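Octopine dehydrogenase (Pecten maximus, PDB 3C7D) catalyses the NADH-dependent condensation of L-arginine with pyruvate to D-octopine, the reverse of octopine dehydrogenation. Local coordinates at residues V85-V90 with S182-L187; Q100-Y105 with D127-K132. All blocks are in the same frame, centred on the assembly; numbering follows the deposited sequence.

In the fold
Both contacts belong to the nucleotide-binding Rossmann-type domain, with centres about 19 Å apart. Strand 85-88 belongs to interaction 1 and lies between it and interaction 2: V85 and I87 point to helix 180-188, while V86 and L88 point to the other face of the sheet, where M102 of helix 95-102 packs on them. The CE of M102 lies 3.7 Å from L88 CD1 and 3.8 Å from V86 CG1. Along the chain, interaction 2 is nested within the loop that interaction 1 closes. Together they bracket the parallel part of the sheet, with helices packed on both faces, the framework that carries the dinucleotide; V90, just past the strand, touches the NAD.

Interaction 1 (V85-V90 with S182-L187); sequences VVILTV and STLQML
I87 and L187 meet tip to tip, the CD1 methyl of the isoleucine 3.9 Å from the CD1 methyl of the leucine. Both chains are stretched out to make this possible. In I87, CG1 stands opposite the carbonyl carbon (chi1 -49°) and CD1 continues in an extended line, so the long branch rather than CG2 reaches for the helix. L187 answers with CD1 anti to its CA (chi2 178°), so this branch carries the chain to its full length. The same I87 CD1 also lies 4.3 Å from L184 CD1, and so sits against two leucines of neighbouring helical turns.

L184 sets out along the flank of the helix, and its two methyls divide the work: CD1 goes to I87, while CD2 packs 4.1 Å from V85 CG1, these two side chains slanting across one another. The second methyl of the valine, CG2, comes to 4.3 Å from T183 CG2. That threonine offers the strand its methyl, its OG1 being hydrogen-bonded to the backbone oxygen of D179. This is the helix-on-sheet layer of the Rossmann-type domain: strand 85-88 is paired in parallel with strands 3-8 and 111-114, and helix 180-188 crosses it at 63°, the short axes 11.4 Å apart. No hydrogen bond bridges the two segments, and every side chain that touches is buried and meets its partner through carbon. V5 of strand 3-8 touches both I87 and L187, and L111 of strand 111-114 touches both V85 and L184, extending the apolar layer across the neighbouring strands.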
ATOM      1  N   VAL A  85     -12.722  10.280  -9.855  1.00 27.52           N
ATOM      2  CA  VAL A  85     -11.722   9.356  -9.309  1.00 27.21           C
ATOM      3  C   VAL A  85     -10.801  10.058  -8.308  1.00 27.08           C
ATOM      4  O   VAL A  85     -10.181  11.072  -8.627  1.00 27.06           O
ATOM      5  CB  VAL A  85     -10.860   8.691 -10.424  1.00 27.17           C
ATOM      6  CG1 VAL A  85     -10.136   7.468  -9.882  1.00 26.89           C
ATOM      7  CG2 VAL A  85     -11.710   8.301 -11.622  1.00 26.99           C
ATOM      8  N   VAL A  86     -10.720   9.514  -7.097  1.00 26.89           N
ATOM      9  CA  VAL A  86      -9.849  10.060  -6.060  1.00 26.71           C
ATOM     10  C   VAL A  86      -8.763   9.037  -5.737  1.00 26.75           C
ATOM     11  O   VAL A  86      -9.034   7.995  -5.132  1.00 26.66           O
ATOM     12  CB  VAL A  86     -10.635  10.452  -4.776  1.00 26.69           C
ATOM     13  CG1 VAL A  86      -9.709  11.094  -3.753  1.00 26.48           C
ATOM     14  CG2 VAL A  86     -11.787  11.397  -5.108  1.00 26.55           C
ATOM     15  N   ILE A  87      -7.538   9.341  -6.156  1.00 26.68           N
ATOM     16  CA  ILE A  87      -6.424   8.404  -6.037  1.00 26.63           C
ATOM     17  C   ILE A  87      -5.405   8.877  -4.998  1.00 26.81           C
ATOM     18  O   ILE A  87      -4.809   9.951  -5.137  1.00 26.92           O
ATOM     19  CB  ILE A  87      -5.722   8.153  -7.401  1.00 26.57           C
ATOM     20  CG1 ILE A  87      -6.748   7.831  -8.493  1.00 26.43           C
ATOM     21  CG2 ILE A  87      -4.709   7.019  -7.279  1.00 26.58           C
ATOM     22  CD1 ILE A  87      -6.189   7.854  -9.906  1.00 26.41           C
ATOM     23  N   LEU A  88      -5.217   8.063  -3.963  1.00 26.89           N
ATOM     24  CA  LEU A  88      -4.249   8.350  -2.910  1.00 27.06           C
ATOM     25  C   LEU A  88      -2.914   7.684  -3.210  1.00 27.28           C
ATOM     26  O   LEU A  88      -2.805   6.453  -3.182  1.00 27.30           O
ATOM     27  CB  LEU A  88      -4.776   7.894  -1.543  1.00 27.03           C
ATOM     28  CG  LEU A  88      -5.678   8.840  -0.744  1.00 26.98           C
ATOM     29  CD1 LEU A  88      -6.894   9.282  -1.543  1.00 27.14           C
ATOM     30  CD2 LEU A  88      -6.114   8.180   0.553  1.00 26.90           C
ATOM     31  N   THR A  89      -1.909   8.507  -3.505  1.00 27.45           N
ATOM     32  CA  THR A  89      -0.541   8.031  -3.698  1.00 27.71           C
ATOM     33  C   THR A  89       0.399   8.687  -2.682  1.00 27.83           C
ATOM     34  O   THR A  89       1.085   9.672  -2.980  1.00 27.76           O
ATOM     35  CB  THR A  89      -0.054   8.255  -5.144  1.00 27.75           C
ATOM     36  OG1 THR A  89      -1.003   7.693  -6.058  1.00 28.02           O
ATOM     37  CG2 THR A  89       1.291   7.592  -5.362  1.00 27.76           C
ATOM     38  N   VAL A  90       0.391   8.129  -1.473  1.00 28.09           N
ATOM     39  CA  VAL A  90       1.230   8.566  -0.357  1.00 28.27           C
ATOM     40  C   VAL A  90       1.467   7.382   0.575  1.00 28.50           C
ATOM     41  O   VAL A  90       0.722   6.404   0.519  1.00 28.54           O
ATOM     42  CB  VAL A  90       0.576   9.705   0.476  1.00 28.25           C
ATOM     43  CG1 VAL A  90       0.990  11.063  -0.046  1.00 28.09           C
ATOM     44  CG2 VAL A  90      -0.948   9.554   0.547  1.00 27.99           C
ATOM     45  N   SER A 182     -10.638  -0.110 -16.461  1.00 22.46           N
ATOM     46  CA  SER A 182     -10.267   0.529 -17.719  1.00 22.29           C
ATOM     47  C   SER A 182      -9.906   2.008 -17.570  1.00 22.21           C
ATOM     48  O   SER A 182      -8.976   2.473 -18.220  1.00 22.15           O
ATOM     49  CB  SER A 182     -11.358   0.339 -18.772  1.00 22.20           C
ATOM     50  OG  SER A 182     -12.575   0.923 -18.348  1.00 22.70           O
ATOM     51  N   THR A 183     -10.638   2.739 -16.728  1.00 22.22           N
ATOM     52  CA  THR A 183     -10.330   4.151 -16.441  1.00 22.41           C
ATOM     53  C   THR A 183      -8.925   4.311 -15.844  1.00 22.42           C
ATOM     54  O   THR A 183      -8.169   5.201 -16.246  1.00 22.48           O
ATOM     55  CB  THR A 183     -11.376   4.799 -15.491  1.00 22.43           C
ATOM     56  OG1 THR A 183     -12.696   4.576 -16.001  1.00 22.95           O
ATOM     57  CG2 THR A 183     -11.147   6.300 -15.354  1.00 22.34           C
ATOM     58  N   LEU A 184      -8.591   3.441 -14.892  1.00 22.44           N
ATOM     59  CA  LEU A 184      -7.263   3.419 -14.275  1.00 22.47           C
ATOM     60  C   LEU A 184      -6.186   3.002 -15.275  1.00 22.56           C
ATOM     61  O   LEU A 184      -5.072   3.529 -15.252  1.00 22.52           O
ATOM     62  CB  LEU A 184      -7.253   2.493 -13.051  1.00 22.33           C
ATOM     63  CG  LEU A 184      -7.539   3.065 -11.652  1.00 21.95           C
ATOM     64  CD1 LEU A 184      -6.289   3.703 -11.067  1.00 21.68           C
ATOM     65  CD2 LEU A 184      -8.716   4.045 -11.616  1.00 21.15           C
ATOM     66  N   GLN A 185      -6.533   2.060 -16.151  1.00 22.66           N
ATOM     67  CA  GLN A 185      -5.654   1.633 -17.238  1.00 22.70           C
ATOM     68  C   GLN A 185      -5.343   2.829 -18.132  1.00 22.96           C
ATOM     69  O   GLN A 185      -4.181   3.199 -18.310  1.00 22.94           O
ATOM     70  CB  GLN A 185      -6.308   0.504 -18.047  1.00 22.49           C
ATOM     71  CG  GLN A 185      -5.396  -0.172 -19.068  1.00 21.88           C
ATOM     72  CD  GLN A 185      -4.267  -0.947 -18.420  1.00 21.15           C
ATOM     73  OE1 GLN A 185      -4.498  -1.898 -17.675  1.00 20.86           O
ATOM     74  NE2 GLN A 185      -3.037  -0.541 -18.700  1.00 21.03           N
ATOM     75  N   MET A 186      -6.399   3.441 -18.661  1.00 23.23           N
ATOM     76  CA  MET A 186      -6.295   4.600 -19.538  1.00 23.60           C
ATOM     77  C   MET A 186      -5.373   5.669 -18.954  1.00 23.88           C
ATOM     78  O   MET A 186      -4.546   6.228 -19.676  1.00 24.16           O
ATOM     79  CB  MET A 186      -7.693   5.156 -19.840  1.00 23.56           C
ATOM     80  CG  MET A 186      -7.736   6.428 -20.677  1.00 23.65           C
ATOM     81  SD  MET A 186      -7.619   7.924 -19.680  1.00 24.80           S
ATOM     82  CE  MET A 186      -9.014   7.746 -18.566  1.00 24.21           C
ATOM     83  N   LEU A 187      -5.509   5.934 -17.654  1.00 24.08           N
ATOM     84  CA  LEU A 187      -4.667   6.916 -16.967  1.00 24.22           C
ATOM     85  C   LEU A 187      -3.191   6.522 -16.975  1.00 24.51           C
ATOM     86  O   LEU A 187      -2.310   7.381 -17.079  1.00 24.65           O
ATOM     87  CB  LEU A 187      -5.142   7.141 -15.527  1.00 24.10           C
ATOM     88  CG  LEU A 187      -6.440   7.923 -15.285  1.00 23.97           C
ATOM     89  CD1 LEU A 187      -6.752   7.985 -13.799  1.00 23.63           C
ATOM     90  CD2 LEU A 187      -6.382   9.330 -15.871  1.00 23.96           C
TER

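Interaction 2 (Q100-Y105 with D127-K132)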
ATOM      1  N   GLN A 100     -10.300  12.333   5.788  1.00 31.81           N
ATOM      2  CA  GLN A 100     -10.940  13.350   6.630  1.00 32.31           C
ATOM      3  C   GLN A 100     -11.236  14.642   5.869  1.00 32.38           C
ATOM      4  O   GLN A 100     -12.304  15.237   6.038  1.00 32.38           O
ATOM      5  CB  GLN A 100     -10.086  13.646   7.868  1.00 32.27           C
ATOM      6  CG  GLN A 100     -10.261  12.634   8.995  1.00 32.65           C
ATOM      7  CD  GLN A 100      -9.243  12.786  10.124  1.00 32.81           C
ATOM      8  OE1 GLN A 100      -9.170  11.939  11.018  1.00 33.55           O
ATOM      9  NE2 GLN A 100      -8.457  13.862  10.088  1.00 33.12           N
ATOM     10  N   ALA A 101     -10.292  15.058   5.029  1.00 32.55           N
ATOM     11  CA  ALA A 101     -10.440  16.283   4.249  1.00 32.75           C
ATOM     12  C   ALA A 101     -11.427  16.141   3.085  1.00 32.88           C
ATOM     13  O   ALA A 101     -12.112  17.106   2.737  1.00 32.99           O
ATOM     14  CB  ALA A 101      -9.088  16.764   3.748  1.00 32.68           C
ATOM     15  N   MET A 102     -11.503  14.943   2.500  1.00 32.89           N
ATOM     16  CA  MET A 102     -12.361  14.707   1.330  1.00 32.88           C
ATOM     17  C   MET A 102     -13.822  14.418   1.684  1.00 32.82           C
ATOM     18  O   MET A 102     -14.717  14.657   0.870  1.00 32.80           O
ATOM     19  CB  MET A 102     -11.794  13.586   0.443  1.00 32.77           C
ATOM     20  CG  MET A 102     -12.104  12.172   0.915  1.00 32.68           C
ATOM     21  SD  MET A 102     -11.646  10.883  -0.263  1.00 33.22           S
ATOM     22  CE  MET A 102      -9.877  10.762   0.013  1.00 32.35           C
ATOM     23  N   ALA A 103     -14.045  13.922   2.903  1.00 32.80           N
ATOM     24  CA  ALA A 103     -15.357  13.436   3.361  1.00 32.74           C
ATOM     25  C   ALA A 103     -16.572  14.349   3.091  1.00 32.71           C
ATOM     26  O   ALA A 103     -17.568  13.883   2.533  1.00 32.68           O
ATOM     27  CB  ALA A 103     -15.295  13.027   4.841  1.00 32.69           C
ATOM     28  N   PRO A 104     -16.502  15.643   3.476  1.00 32.69           N
ATOM     29  CA  PRO A 104     -17.661  16.499   3.194  1.00 32.61           C
ATOM     30  C   PRO A 104     -17.837  16.876   1.716  1.00 32.45           C
ATOM     31  O   PRO A 104     -18.824  17.528   1.370  1.00 32.65           O
ATOM     32  CB  PRO A 104     -17.383  17.763   4.029  1.00 32.52           C
ATOM     33  CG  PRO A 104     -16.219  17.424   4.918  1.00 32.66           C
ATOM     34  CD  PRO A 104     -15.445  16.392   4.178  1.00 32.68           C
ATOM     35  N   TYR A 105     -16.903  16.469   0.856  1.00 32.13           N
ATOM     36  CA  TYR A 105     -16.920  16.905  -0.543  1.00 31.83           C
ATOM     37  C   TYR A 105     -17.053  15.779  -1.562  1.00 31.57           C
ATOM     38  O   TYR A 105     -17.370  16.028  -2.728  1.00 31.58           O
ATOM     39  CB  TYR A 105     -15.683  17.750  -0.858  1.00 31.92           C
ATOM     40  CG  TYR A 105     -15.540  18.973   0.018  1.00 32.16           C
ATOM     41  CD1 TYR A 105     -16.403  20.063  -0.127  1.00 32.24           C
ATOM     42  CD2 TYR A 105     -14.543  19.044   0.988  1.00 32.08           C
ATOM     43  CE1 TYR A 105     -16.279  21.188   0.684  1.00 32.54           C
ATOM     44  CE2 TYR A 105     -14.407  20.166   1.800  1.00 32.26           C
ATOM     45  CZ  TYR A 105     -15.276  21.234   1.642  1.00 32.24           C
ATOM     46  OH  TYR A 105     -15.141  22.346   2.440  1.00 32.29           O
ATOM     47  N   ASP A 127     -14.728   3.892   7.996  1.00 27.45           N
ATOM     48  CA  ASP A 127     -14.820   4.581   9.270  1.00 27.57           C
ATOM     49  C   ASP A 127     -14.974   6.087   9.086  1.00 27.85           C
ATOM     50  O   ASP A 127     -15.930   6.683   9.580  1.00 28.04           O
ATOM     51  CB  ASP A 127     -13.578   4.283  10.109  1.00 27.47           C
ATOM     52  CG  ASP A 127     -13.726   4.727  11.544  1.00 26.99           C
ATOM     53  OD1 ASP A 127     -13.121   5.755  11.913  1.00 26.28           O
ATOM     54  OD2 ASP A 127     -14.450   4.048  12.299  1.00 26.30           O
ATOM     55  N   ILE A 128     -14.036   6.691   8.364  1.00 28.16           N
ATOM     56  CA  ILE A 128     -13.984   8.145   8.217  1.00 28.38           C
ATOM     57  C   ILE A 128     -15.152   8.689   7.389  1.00 28.64           C
ATOM     58  O   ILE A 128     -15.754   9.698   7.756  1.00 28.66           O
ATOM     59  CB  ILE A 128     -12.604   8.622   7.670  1.00 28.32           C
ATOM     60  CG1 ILE A 128     -11.488   8.234   8.653  1.00 28.28           C
ATOM     61  CG2 ILE A 128     -12.600  10.125   7.430  1.00 28.24           C
ATOM     62  CD1 ILE A 128     -10.073   8.594   8.219  1.00 28.30           C
ATOM     63  N   LEU A 129     -15.488   8.003   6.298  1.00 29.07           N
ATOM     64  CA  LEU A 129     -16.553   8.456   5.393  1.00 29.42           C
ATOM     65  C   LEU A 129     -17.969   8.109   5.858  1.00 29.72           C
ATOM     66  O   LEU A 129     -18.949   8.546   5.243  1.00 29.77           O
ATOM     67  CB  LEU A 129     -16.336   7.926   3.970  1.00 29.34           C
ATOM     68  CG  LEU A 129     -15.093   8.291   3.150  1.00 29.31           C
ATOM     69  CD1 LEU A 129     -15.362   7.963   1.694  1.00 29.17           C
ATOM     70  CD2 LEU A 129     -14.698   9.752   3.284  1.00 29.07           C
ATOM     71  N   GLY A 130     -18.070   7.319   6.928  1.00 30.01           N
ATOM     72  CA  GLY A 130     -19.359   6.948   7.526  1.00 30.45           C
ATOM     73  C   GLY A 130     -20.397   6.421   6.547  1.00 30.74           C
ATOM     74  O   GLY A 130     -20.134   5.472   5.806  1.00 30.81           O
ATOM     75  N   ASP A 131     -21.571   7.055   6.541  1.00 30.95           N
ATOM     76  CA  ASP A 131     -22.707   6.644   5.702  1.00 31.15           C
ATOM     77  C   ASP A 131     -22.422   6.661   4.195  1.00 31.05           C
ATOM     78  O   ASP A 131     -23.032   5.900   3.440  1.00 31.16           O
ATOM     79  CB  ASP A 131     -23.951   7.497   6.011  1.00 31.24           C
ATOM     80  CG  ASP A 131     -24.653   7.086   7.312  1.00 31.87           C
ATOM     81  OD1 ASP A 131     -24.531   5.915   7.735  1.00 32.26           O
ATOM     82  OD2 ASP A 131     -25.345   7.940   7.911  1.00 32.29           O
ATOM     83  N   LYS A 132     -21.495   7.518   3.766  1.00 30.86           N
ATOM     84  CA  LYS A 132     -21.165   7.671   2.344  1.00 30.61           C
ATOM     85  C   LYS A 132     -20.262   6.558   1.815  1.00 30.31           C
ATOM     86  O   LYS A 132     -20.118   6.397   0.598  1.00 30.33           O
ATOM     87  CB  LYS A 132     -20.518   9.035   2.088  1.00 30.77           C
ATOM     88  CG  LYS A 132     -20.836   9.629   0.719  1.00 31.41           C
ATOM     89  CD  LYS A 132     -20.675  11.142   0.733  1.00 32.42           C
ATOM     90  CE  LYS A 132     -21.441  11.801  -0.406  1.00 33.13           C
ATOM     91  NZ  LYS A 132     -22.892  11.976  -0.117  1.00 33.83           N
TER
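This is an apolar helix-to-helix contact, partly buried, between the C-terminal part of helix 95-102 with the turn after it and the last turn of helix 121-129, side by side on one face of the nucleotide-binding sheet. Toward the surface, I128 presses its CG2 methyl onto the helix backbone at Q100, 3.6 Å from Q100 N. The same methyl is 3.8 Å from Q100 CG. I128 CG2 gets there because it stands opposite its own backbone N, while CG1, opposite the carbonyl carbon (chi1 -62°), runs on extended and brings CD1 to 4.1 Å from Q100 CG. The two side chains cross at about a right angle, and the isoleucine methyls meet the glutamine at its backbone and CG.

Deeper in, L129 does the packing with one methyl. Its CB bond runs alongside the other segment, but with CG opposite the carbonyl carbon (chi1 -62°) the CD2 branch comes to rest 3.7 Å from A103 CB. The small A103 is consistent with the close approach of the backbones here, A103 CA and L129 CA being 5.5 Å apart. M102 CG adds a looser touch, 4.3 Å from L129 CD2.

After L129 the chain turns sharply at G130, which has positive phi, and enters a short 3-10 segment where K132 N bonds L129 O; K132 NZ goes on to a salt bridge with D108. M102 and L129 both rest on I112 of strand 111-114, which runs between the two helices in sequence. Parallel strands 85-88, 111-114 and 137-141, joined through these helices, form the consecutive beta-alpha-beta units of a Rossmann-type fold.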